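PDB 5INW: C-terminal peptide of Putative angiotensinogen, which belongs to a serpin, lamprey angiotensinogen, that binds heparin and inhibits thrombin, and contributes the C-terminal strands that follow the cleaved reactive loop. Local coordinates for residues Val14-Glu19 with Val24-Arg29. Residues are numbered along the deposited sequence; the frame is centred on the assembly and turned at random.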
loop_
_atom_site.group_PDB
_atom_site.type_symbol
_atom_site.label_atom_id
_atom_site.label_comp_id
_atom_site.label_asym_id
_atom_site.label_seq_id
_atom_site.Cartn_x
_atom_site.Cartn_y
_atom_site.Cartn_z
ATOM N N VAL C 14 -9.920 6.683 1.853
ATOM C CA VAL C 14 -10.242 5.369 1.337
ATOM C C VAL C 14 -9.270 4.375 1.993
ATOM O O VAL C 14 -8.126 4.692 2.177
ATOM C CB VAL C 14 -10.205 5.399 -0.209
ATOM C CG1 VAL C 14 -8.800 5.254 -0.729
ATOM C CG2 VAL C 14 -11.080 4.340 -0.797
ATOM N N LEU C 15 -9.779 3.232 2.440
ATOM C CA LEU C 15 -8.982 2.177 3.068
ATOM C C LEU C 15 -9.514 0.819 2.623
ATOM O O LEU C 15 -10.680 0.536 2.790
ATOM C CB LEU C 15 -9.038 2.228 4.605
ATOM C CG LEU C 15 -8.633 3.514 5.324
ATOM C CD1 LEU C 15 -8.806 3.282 6.805
ATOM C CD2 LEU C 15 -7.211 3.963 5.058
ATOM N N ILE C 16 -8.638 -0.012 2.081
ATOM C CA ILE C 16 -8.990 -1.330 1.649
ATOM C C ILE C 16 -8.354 -2.242 2.680
ATOM O O ILE C 16 -7.134 -2.196 2.857
ATOM C CB ILE C 16 -8.432 -1.574 0.246
ATOM C CG1 ILE C 16 -9.210 -0.760 -0.763
ATOM C CG2 ILE C 16 -8.525 -3.043 -0.113
ATOM C CD1 ILE C 16 -8.577 -0.712 -2.118
ATOM N N TYR C 17 -9.147 -3.070 3.358
ATOM C CA TYR C 17 -8.626 -3.815 4.501
ATOM C C TYR C 17 -9.230 -5.201 4.662
ATOM O O TYR C 17 -10.337 -5.451 4.216
ATOM C CB TYR C 17 -8.874 -2.990 5.763
ATOM C CG TYR C 17 -10.316 -2.994 6.188
ATOM C CD1 TYR C 17 -11.283 -2.163 5.564
ATOM C CD2 TYR C 17 -10.742 -3.870 7.185
ATOM C CE1 TYR C 17 -12.624 -2.211 5.963
ATOM C CE2 TYR C 17 -12.069 -3.919 7.582
ATOM C CZ TYR C 17 -13.016 -3.107 6.985
ATOM O OH TYR C 17 -14.335 -3.245 7.442
ATOM N N ASP C 18 -8.496 -6.103 5.289
ATOM C CA ASP C 18 -8.992 -7.453 5.564
ATOM C C ASP C 18 -9.746 -7.375 6.843
ATOM O O ASP C 18 -9.230 -6.825 7.822
ATOM C CB ASP C 18 -7.829 -8.435 5.737
ATOM C CG ASP C 18 -8.263 -9.823 6.160
ATOM O OD1 ASP C 18 -9.379 -10.293 5.828
ATOM O OD2 ASP C 18 -7.468 -10.443 6.883
ATOM N N GLU C 19 -10.935 -7.971 6.866
ATOM C CA GLU C 19 -11.768 -7.957 8.061
ATOM C C GLU C 19 -11.210 -8.773 9.208
ATOM O O GLU C 19 -11.081 -8.217 10.265
ATOM C CB GLU C 19 -13.176 -8.385 7.746
ATOM C CG GLU C 19 -13.859 -7.362 6.875
ATOM C CD GLU C 19 -15.005 -7.940 6.113
ATOM O OE1 GLU C 19 -15.657 -8.869 6.632
ATOM O OE2 GLU C 19 -15.257 -7.471 4.976
ATOM N N VAL C 24 -4.638 -3.296 6.868
ATOM C CA VAL C 24 -4.844 -2.333 5.822
ATOM C C VAL C 24 -3.838 -2.583 4.724
ATOM O O VAL C 24 -2.625 -2.582 4.939
ATOM C CB VAL C 24 -4.723 -0.937 6.340
ATOM C CG1 VAL C 24 -4.907 0.035 5.181
ATOM C CG2 VAL C 24 -5.762 -0.755 7.403
ATOM N N ILE C 25 -4.380 -2.743 3.538
ATOM C CA ILE C 25 -3.645 -3.143 2.381
ATOM C C ILE C 25 -3.323 -1.956 1.491
ATOM O O ILE C 25 -2.253 -1.937 0.898
ATOM C CB ILE C 25 -4.477 -4.173 1.598
ATOM C CG1 ILE C 25 -4.856 -5.305 2.543
ATOM C CG2 ILE C 25 -3.699 -4.736 0.401
ATOM C CD1 ILE C 25 -5.864 -6.229 1.954
ATOM N N PHE C 26 -4.285 -1.048 1.318
ATOM C CA PHE C 26 -4.067 0.221 0.666
ATOM C C PHE C 26 -4.722 1.286 1.488
ATOM O O PHE C 26 -5.713 1.034 2.129
ATOM C CB PHE C 26 -4.702 0.268 -0.724
ATOM C CG PHE C 26 -4.119 -0.713 -1.709
ATOM C CD1 PHE C 26 -3.048 -0.348 -2.504
ATOM C CD2 PHE C 26 -4.623 -2.006 -1.808
ATOM C CE1 PHE C 26 -2.496 -1.258 -3.394
ATOM C CE2 PHE C 26 -4.049 -2.915 -2.661
ATOM C CZ PHE C 26 -2.995 -2.540 -3.465
ATOM N N MET C 27 -4.112 2.465 1.491
ATOM C CA MET C 27 -4.600 3.635 2.169
ATOM C C MET C 27 -4.535 4.750 1.204
ATOM O O MET C 27 -3.595 4.862 0.408
ATOM C CB MET C 27 -3.644 4.065 3.288
ATOM C CG MET C 27 -3.727 3.229 4.523
ATOM S SD MET C 27 -2.418 3.446 5.703
ATOM C CE MET C 27 -2.249 5.192 5.656
ATOM N N GLY C 28 -5.467 5.669 1.353
ATOM C CA GLY C 28 -5.356 6.918 0.635
ATOM C C GLY C 28 -6.515 7.878 0.754
ATOM O O GLY C 28 -7.422 7.719 1.590
ATOM N N ARG C 29 -6.432 8.884 -0.120
ATOM C CA ARG C 29 -7.402 9.932 -0.261
ATOM C C ARG C 29 -7.589 10.167 -1.745
ATOM O O ARG C 29 -6.612 10.374 -2.482
ATOM C CB ARG C 29 -6.931 11.225 0.420
ATOM C CG ARG C 29 -7.768 12.483 0.082
ATOM C CD ARG C 29 -6.911 13.596 -0.483
ATOM N NE ARG C 29 -6.159 14.195 0.613
ATOM C CZ ARG C 29 -5.275 15.174 0.499
ATOM N NH1 ARG C 29 -4.715 15.640 1.597
ATOM N NH2 ARG C 29 -4.958 15.683 -0.694
#
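The carbonyl oxygen of Ile16 is gripped by two successive amides of the facing strand, the signature of a classic beta bulge in the C-terminal s4B-s5B hairpin of the serpin fold, part of beta-sheet B. The 2.9 Å bond from Ile25 N to Ile16 O is almost straight at the hydrogen (168°); the second, from Phe26 N to the same oxygen, is weak at 3.4 Å. Ile25 is the extra residue, with a helix-like psi of -41°, and it shifts the register by one, so that Ile16 faces Phe26 while Tyr17 faces Val24.

Beyond the bulge the ladder is regular. Ile16 N donates to Phe26 O, and Val14 and Gly28 exchange a pair of bonds, the shorter being 2.7 Å from Val14 N to Gly28 O.

Apolar side chains meet on both faces of the hairpin. On one, Ile16 and Phe26 run alongside each other in the same direction, with Ile16 CD1 approaching the ring obliquely at CD2. On the other, Tyr17 CB meets Val24 CG2, while the Tyr17 ring swings away from the facing strand and Leu15 O of its own strand lies at the ring's edge, in plane.

The larger chain of the cleaved protein pairs with both strands and continues the sheet. Arg29 bonds to it too, through a salt bridge to Glu323 of that chain.

Leu15 and Met27, a non-hydrogen-bonded pair, extend next to one another. With Leu15 CG anti to its carbonyl carbon (chi1 -56°), the chain leans toward the facing strand, and its CD2 methyl rests 3.6 Å from Met27 CG.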